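Local coordinates for ethanolamine utilization protein EutS (Streptococcus intermedius SK54 = ATCC 27335, PDB 6XPJ), which forms hexamers that build part of the shell of the bacterial microcompartment for choline utilization, probably as a minor component, at the interface of chains A and B. Coordinates in Å, arbitrary orientation; residue numbers count along the deposited sequence, not the author numbering. Chains: chain A/B, Ethanolamine utilization protein EutS.

Contact 1: the interface of chains A and B. Residues chain A 18-20, 54, 56; chain B 23-24, 51.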
loop_
_atom_site.group_PDB
_atom_site.type_symbol
_atom_site.label_atom_id
_atom_site.label_comp_id
_atom_site.label_asym_id
_atom_site.label_seq_id
_atom_site.Cartn_x
_atom_site.Cartn_y
_atom_site.Cartn_z
ATOM N N PRO A 18 4.023 -5.237 -10.311
ATOM C CA PRO A 18 5.066 -4.221 -10.296
ATOM C C PRO A 18 5.655 -4.057 -11.690
ATOM O O PRO A 18 5.823 -5.020 -12.432
ATOM C CB PRO A 18 6.117 -4.768 -9.337
ATOM C CG PRO A 18 5.772 -6.206 -9.087
ATOM C CD PRO A 18 4.406 -6.479 -9.663
ATOM N N GLY A 19 6.015 -2.824 -12.025
ATOM C CA GLY A 19 6.855 -2.566 -13.179
ATOM C C GLY A 19 8.330 -2.822 -12.871
ATOM O O GLY A 19 8.690 -3.338 -11.802
ATOM N N LYS A 20 9.179 -2.513 -13.842
ATOM C CA LYS A 20 10.631 -2.771 -13.798
ATOM C C LYS A 20 11.307 -1.450 -14.134
ATOM O O LYS A 20 11.500 -1.103 -15.328
ATOM C CB LYS A 20 11.026 -3.891 -14.760
ATOM C CG LYS A 20 10.448 -5.248 -14.388
ATOM C CD LYS A 20 10.633 -6.288 -15.468
ATOM C CE LYS A 20 9.913 -5.883 -16.750
ATOM N NZ LYS A 20 9.372 -7.065 -17.459
ATOM N N PRO A 54 10.721 -3.724 -9.207
ATOM C CA PRO A 54 10.109 -4.127 -7.947
ATOM C C PRO A 54 11.093 -3.940 -6.787
ATOM O O PRO A 54 12.308 -3.914 -6.993
ATOM C CB PRO A 54 9.757 -5.607 -8.213
ATOM C CG PRO A 54 10.769 -6.067 -9.186
ATOM C CD PRO A 54 11.038 -4.868 -10.061
ATOM N N GLU A 56 12.317 -5.760 -4.442
ATOM C CA GLU A 56 13.339 -6.779 -4.149
ATOM C C GLU A 56 14.649 -6.425 -4.852
ATOM O O GLU A 56 15.704 -6.934 -4.419
ATOM C CB GLU A 56 12.899 -8.157 -4.618
ATOM C CG GLU A 56 11.673 -8.688 -3.893
ATOM C CD GLU A 56 10.305 -8.272 -4.417
ATOM O OE1 GLU A 56 10.215 -7.430 -5.336
ATOM O OE2 GLU A 56 9.312 -8.844 -3.922
ATOM N N THR B 23 8.213 -11.137 -11.429
ATOM C CA THR B 23 8.813 -9.901 -11.976
ATOM C C THR B 23 10.343 -9.963 -11.849
ATOM O O THR B 23 11.025 -9.165 -12.511
ATOM C CB THR B 23 8.234 -8.668 -11.287
ATOM O OG1 THR B 23 6.812 -8.794 -11.242
ATOM C CG2 THR B 23 8.617 -7.391 -11.994
ATOM N N LEU B 24 10.859 -10.861 -11.011
ATOM C CA LEU B 24 12.310 -10.978 -10.768
ATOM C C LEU B 24 12.620 -12.418 -10.433
ATOM O O LEU B 24 11.976 -12.967 -9.560
ATOM C CB LEU B 24 12.730 -10.044 -9.632
ATOM C CG LEU B 24 14.228 -9.987 -9.374
ATOM C CD1 LEU B 24 14.925 -9.236 -10.514
ATOM C CD2 LEU B 24 14.503 -9.346 -8.044
ATOM N N SER B 51 10.679 -12.090 -6.953
ATOM C CA SER B 51 9.516 -11.182 -6.748
ATOM C C SER B 51 8.303 -11.816 -7.420
ATOM O O SER B 51 8.370 -12.103 -8.627
ATOM C CB SER B 51 9.812 -9.848 -7.358
ATOM O OG SER B 51 8.707 -8.960 -7.167
HETATM O O HOH W 1 6.355 -9.004 -4.855
#
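Strands 21-28 and 46-53 of the chain B BMC domain present B:Thr23 and B:Ser51 to chain A. The chain A side is the end of strand 11-18, the loop after it, A:Pro54 in the loop before 3-10 helix 55-57, and A:Glu56 within that helix. This belongs to the subunit interface of the hexamer. B:Ser51 donates its hydroxyl OG to the carboxylate oxygen OE1 of A:Glu56, at 2.8 Å. The hydroxyl comes from above the carboxylate plane, about 52° out of it. OG of B:Ser51 lies anti to its own backbone N (chi1 -180°), which carries it toward chain A. The A:Glu56 chain bends at chi2 (85°), which presents the face of the carboxylate to the serine. CD of A:Glu56 also packs on CB of B:Ser51, 3.4 Å away. A water joins the pair a second time. It lies 3.1 Å from OE2 of A:Glu56 and 3.3 Å from OG of B:Ser51. B:Thr23 buries more surface than B:Ser51, through both of its branches. Its methyl CG2 sits 3.7 Å from CG of A:Lys20, among the aliphatic part of that chain and the ring of A:Pro54. A:Pro54 follows a cis peptide bond, and its CG lies 3.8 Å from the same methyl. The hydroxyl branch of B:Thr23 turns to the other proline, with OG1 3.5 Å from CG of A:Pro18.

Contact 2: the interface of chains A and B. Residues chain A 12, 14, 16; chain B 14-17.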
loop_
_atom_site.group_PDB
_atom_site.type_symbol
_atom_site.label_atom_id
_atom_site.label_comp_id
_atom_site.label_asym_id
_atom_site.label_seq_id
_atom_site.Cartn_x
_atom_site.Cartn_y
_atom_site.Cartn_z
ATOM N N ILE A 12 -13.142 -0.604 -15.125
ATOM C CA ILE A 12 -12.277 -1.660 -15.720
ATOM C C ILE A 12 -11.622 -2.421 -14.578
ATOM O O ILE A 12 -11.364 -1.819 -13.533
ATOM C CB ILE A 12 -11.239 -1.064 -16.695
ATOM C CG1 ILE A 12 -10.516 -2.153 -17.494
ATOM C CG2 ILE A 12 -10.253 -0.177 -15.990
ATOM C CD1 ILE A 12 -9.913 -1.653 -18.797
ATOM N N GLN A 14 -8.245 -3.945 -13.252
ATOM C CA GLN A 14 -6.784 -3.693 -13.341
ATOM C C GLN A 14 -6.069 -4.851 -12.640
ATOM O O GLN A 14 -6.174 -4.860 -11.424
ATOM C CB GLN A 14 -6.509 -2.363 -12.622
ATOM C CG GLN A 14 -5.066 -2.069 -12.222
ATOM C CD GLN A 14 -4.975 -1.567 -10.798
ATOM O OE1 GLN A 14 -5.053 -0.371 -10.522
ATOM N NE2 GLN A 14 -4.847 -2.504 -9.875
ATOM N N SER A 16 -2.917 -5.758 -11.102
ATOM C CA SER A 16 -1.772 -4.960 -10.626
ATOM C C SER A 16 -0.539 -5.846 -10.512
ATOM O O SER A 16 -0.542 -6.814 -9.740
ATOM C CB SER A 16 -2.110 -4.306 -9.339
ATOM O OG SER A 16 -1.149 -3.321 -9.009
ATOM N N GLN B 14 -11.114 1.866 -11.333
ATOM C CA GLN B 14 -10.122 0.755 -11.426
ATOM C C GLN B 14 -10.485 -0.280 -10.352
ATOM O O GLN B 14 -10.221 0.047 -9.201
ATOM C CB GLN B 14 -8.734 1.383 -11.194
ATOM C CG GLN B 14 -7.612 0.411 -10.871
ATOM C CD GLN B 14 -6.871 0.853 -9.630
ATOM O OE1 GLN B 14 -5.988 1.705 -9.657
ATOM N NE2 GLN B 14 -7.276 0.294 -8.511
ATOM N N GLU B 15 -11.009 -1.442 -10.703
ATOM C CA GLU B 15 -11.190 -2.537 -9.744
ATOM C C GLU B 15 -9.857 -3.250 -9.705
ATOM O O GLU B 15 -9.490 -3.850 -10.729
ATOM C CB GLU B 15 -12.219 -3.597 -10.126
ATOM C CG GLU B 15 -13.596 -3.100 -10.037
ATOM C CD GLU B 15 -14.612 -4.223 -10.131
ATOM O OE1 GLU B 15 -14.245 -5.434 -10.344
ATOM O OE2 GLU B 15 -15.744 -3.877 -10.030
ATOM N N SER B 16 -9.141 -3.115 -8.622
ATOM C CA SER B 16 -7.755 -3.595 -8.445
ATOM C C SER B 16 -7.770 -5.024 -7.916
ATOM O O SER B 16 -8.394 -5.294 -6.873
ATOM C CB SER B 16 -7.019 -2.692 -7.514
ATOM O OG SER B 16 -5.661 -3.083 -7.445
ATOM N N VAL B 17 -7.076 -5.912 -8.619
ATOM C CA VAL B 17 -6.859 -7.311 -8.195
ATOM C C VAL B 17 -5.383 -7.575 -8.440
ATOM O O VAL B 17 -4.760 -6.940 -9.304
ATOM C CB VAL B 17 -7.764 -8.281 -8.978
ATOM C CG1 VAL B 17 -9.236 -7.980 -8.730
ATOM C CG2 VAL B 17 -7.457 -8.275 -10.465
#
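A:Gln14 and B:Ser16 pair between neighbouring N-terminal strands, in the protruding six-stranded beta-barrel that marks hexamers of the EutS/PduU family. The strands run parallel, 11-18 of chain A beside 10-18 of chain B. A:Gln14 buries the most surface here. Its backbone N donates to O of B:Glu15 at 2.8 Å, and its backbone O accepts from N of B:Val17 at 3.1 Å. The ladder continues at both ends. N of B:Glu15 donates to O of A:Ile12 at 2.9 Å, and N of A:Ser16 donates to O of B:Val17 at 2.8 Å. These backbone bonds fix the register, with A:Gln14 opposite B:Ser16. The side chain of A:Gln14 adds a further link. As modelled, its amide NE2 donates to the hydroxyl OG of B:Ser16 at 2.6 Å. That bond is bent, 128° at the hydrogen, and the hydroxyl lies somewhat out of the amide plane. CG of A:Gln14 is anti to the backbone N (chi1 163°), and a bend at chi2 then brings the amide over toward B:Ser16. B:Gln14 has nearly the same torsions. OE1 of A:Gln14 is modelled too close to the B:Gln14 amide, making the placement of these two amides, and with it the short bond to B:Ser16, doubtful.

Contact 3: the interface of chains A and B. Residues chain A 57, 59-60, 102, 107; chain B 24, 26, 28, 49, 117.
The hydroxyl OG of B:Ser117 is held from two sides, and one of these links leads to A:Ile60. Within chain B, OG pairs with NE2 of the B:His26 imidazole at 2.8 Å, in a nearly straight bond (169° at the hydrogen). A water 2.6 Å from the same OG also reaches the backbone O of A:Ile60, at 3.1 Å. The C-terminal serine thus probably helps to fix the rotation of the histidine ring, and it connects to chain A through solvent. A:Ile60 buries the most surface in this patch. Its CD1 methyl lies over one face of the B:His26 ring, 3.5 Å from the centroid and offset toward the rim, as a CH-pi contact. CG1 lies anti to the carbonyl carbon (chi1 -61°), and the chain then extends (chi2 170°) to set the methyl on that face. A:Tyr102 meets the ring differently. Its phenol OH lies in the ring plane at the edge, 3.2 Å from CE1. CZ of A:Tyr102 packs on CB of B:Ser117 at 3.7 Å. Further along, A:Thr57 CG2 rests 3.8 Å from CD2 of B:Leu24. A:Ile59 CG2 meets CG2 of B:Val49 at 4.0 Å. In the fold, the chain A side is formed by 3-10 helix 55-57, the start of helix 58-68, the end of helix 89-105 and the loop after it. These pack against strands 21-28 and 46-53 of chain B and its C-terminal tail.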
loop_
_atom_site.group_PDB
_atom_site.type_symbol
_atom_site.label_atom_id
_atom_site.label_comp_id
_atom_site.label_asym_id
_atom_site.label_seq_id
_atom_site.Cartn_x
_atom_site.Cartn_y
_atom_site.Cartn_z
ATOM N N THR A 57 14.615 -5.606 -5.900
ATOM C CA THR A 57 15.859 -5.277 -6.646
ATOM C C THR A 57 16.768 -4.378 -5.807
ATOM O O THR A 57 17.923 -4.162 -6.214
ATOM C CB THR A 57 15.596 -4.718 -8.044
ATOM O OG1 THR A 57 14.914 -3.476 -7.921
ATOM C CG2 THR A 57 14.865 -5.682 -8.948
ATOM N N ILE A 59 18.404 -5.077 -3.221
ATOM C CA ILE A 59 19.616 -5.838 -2.823
ATOM C C ILE A 59 20.573 -5.939 -4.028
ATOM O O ILE A 59 21.803 -5.946 -3.816
ATOM C CB ILE A 59 19.254 -7.212 -2.223
ATOM C CG1 ILE A 59 20.444 -7.807 -1.470
ATOM C CG2 ILE A 59 18.721 -8.179 -3.248
ATOM C CD1 ILE A 59 20.933 -6.972 -0.322
ATOM N N ILE A 60 20.041 -6.001 -5.252
ATOM C CA ILE A 60 20.881 -6.119 -6.471
ATOM C C ILE A 60 21.611 -4.792 -6.653
ATOM O O ILE A 60 22.810 -4.794 -6.901
ATOM C CB ILE A 60 20.019 -6.486 -7.684
ATOM C CG1 ILE A 60 19.324 -7.817 -7.489
ATOM C CG2 ILE A 60 20.807 -6.451 -8.972
ATOM C CD1 ILE A 60 18.284 -8.092 -8.561
ATOM N N TYR A 102 23.735 -1.388 -15.556
ATOM C CA TYR A 102 23.392 -2.816 -15.382
ATOM C C TYR A 102 21.877 -3.001 -15.504
ATOM O O TYR A 102 21.380 -3.912 -16.221
ATOM C CB TYR A 102 23.900 -3.385 -14.049
ATOM C CG TYR A 102 23.424 -4.804 -13.843
ATOM C CD1 TYR A 102 24.113 -5.838 -14.428
ATOM C CD2 TYR A 102 22.212 -5.108 -13.223
ATOM C CE1 TYR A 102 23.688 -7.148 -14.329
ATOM C CE2 TYR A 102 21.748 -6.411 -13.156
ATOM C CZ TYR A 102 22.476 -7.436 -13.739
ATOM O OH TYR A 102 22.033 -8.723 -13.669
ATOM N N LEU A 107 19.113 -6.036 -17.223
ATOM C CA LEU A 107 17.784 -6.399 -16.695
ATOM C C LEU A 107 16.662 -5.928 -17.618
ATOM O O LEU A 107 15.522 -6.365 -17.378
ATOM C CB LEU A 107 17.595 -5.809 -15.299
ATOM C CG LEU A 107 18.527 -6.330 -14.219
ATOM C CD1 LEU A 107 18.061 -5.813 -12.861
ATOM C CD2 LEU A 107 18.603 -7.858 -14.223
ATOM N N LEU B 24 10.859 -10.861 -11.011
ATOM C CA LEU B 24 12.310 -10.978 -10.768
ATOM C C LEU B 24 12.620 -12.418 -10.433
ATOM O O LEU B 24 11.976 -12.967 -9.560
ATOM C CB LEU B 24 12.730 -10.044 -9.632
ATOM C CG LEU B 24 14.228 -9.987 -9.374
ATOM C CD1 LEU B 24 14.925 -9.236 -10.514
ATOM C CD2 LEU B 24 14.503 -9.346 -8.044
ATOM N N HIS B 26 16.339 -13.876 -10.001
ATOM C CA HIS B 26 17.682 -13.276 -10.135
ATOM C C HIS B 26 18.685 -13.997 -9.260
ATOM O O HIS B 26 18.373 -14.303 -8.081
ATOM C CB HIS B 26 17.635 -11.797 -9.780
ATOM C CG HIS B 26 18.931 -11.109 -10.047
ATOM N ND1 HIS B 26 19.205 -10.552 -11.271
ATOM C CD2 HIS B 26 20.015 -10.905 -9.270
ATOM C CE1 HIS B 26 20.403 -10.002 -11.218
ATOM N NE2 HIS B 26 20.939 -10.227 -10.022
ATOM N N ILE B 28 22.508 -13.324 -7.659
ATOM C CA ILE B 28 23.754 -12.571 -7.369
ATOM C C ILE B 28 24.818 -13.643 -7.159
ATOM O O ILE B 28 24.753 -14.378 -6.149
ATOM C CB ILE B 28 23.618 -11.634 -6.160
ATOM C CG1 ILE B 28 22.420 -10.700 -6.304
ATOM C CG2 ILE B 28 24.928 -10.873 -5.973
ATOM C CD1 ILE B 28 22.149 -9.856 -5.092
ATOM N N VAL B 49 16.949 -14.345 -5.726
ATOM C CA VAL B 49 15.958 -13.307 -5.349
ATOM C C VAL B 49 14.762 -13.456 -6.268
ATOM O O VAL B 49 14.918 -13.386 -7.488
ATOM C CB VAL B 49 16.562 -11.896 -5.439
ATOM C CG1 VAL B 49 15.597 -10.883 -4.839
ATOM C CG2 VAL B 49 17.919 -11.843 -4.748
ATOM N N SER B 117 23.767 -11.269 -11.803
ATOM C CA SER B 117 24.737 -10.197 -11.463
ATOM C C SER B 117 25.839 -10.795 -10.596
ATOM O O SER B 117 25.862 -11.992 -10.282
ATOM C CB SER B 117 24.053 -9.025 -10.787
ATOM O OG SER B 117 23.528 -9.392 -9.522
ATOM O OXT SER B 117 26.695 -10.002 -10.247
HETATM O O HOH W 2 24.040 -7.459 -7.902
#

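The three contacts follow one subunit interface of the hexamer. Contact 1 lies in the middle, with its C-alpha centre about 10 Å from that of contact 3 and about 18 Å from that of contact 2. Contacts 2 and 3 are about 28 Å apart. Contacts 1 and 3 share B:Leu24, strands 21-28 and 46-53 of chain B, and 3-10 helix 55-57 of chain A. Strand 11-18 of chain A runs from contact 2 into contact 1. The barrel and the body of the domain are thus joined across the same pair of chains, which probably helps to align neighbouring subunits.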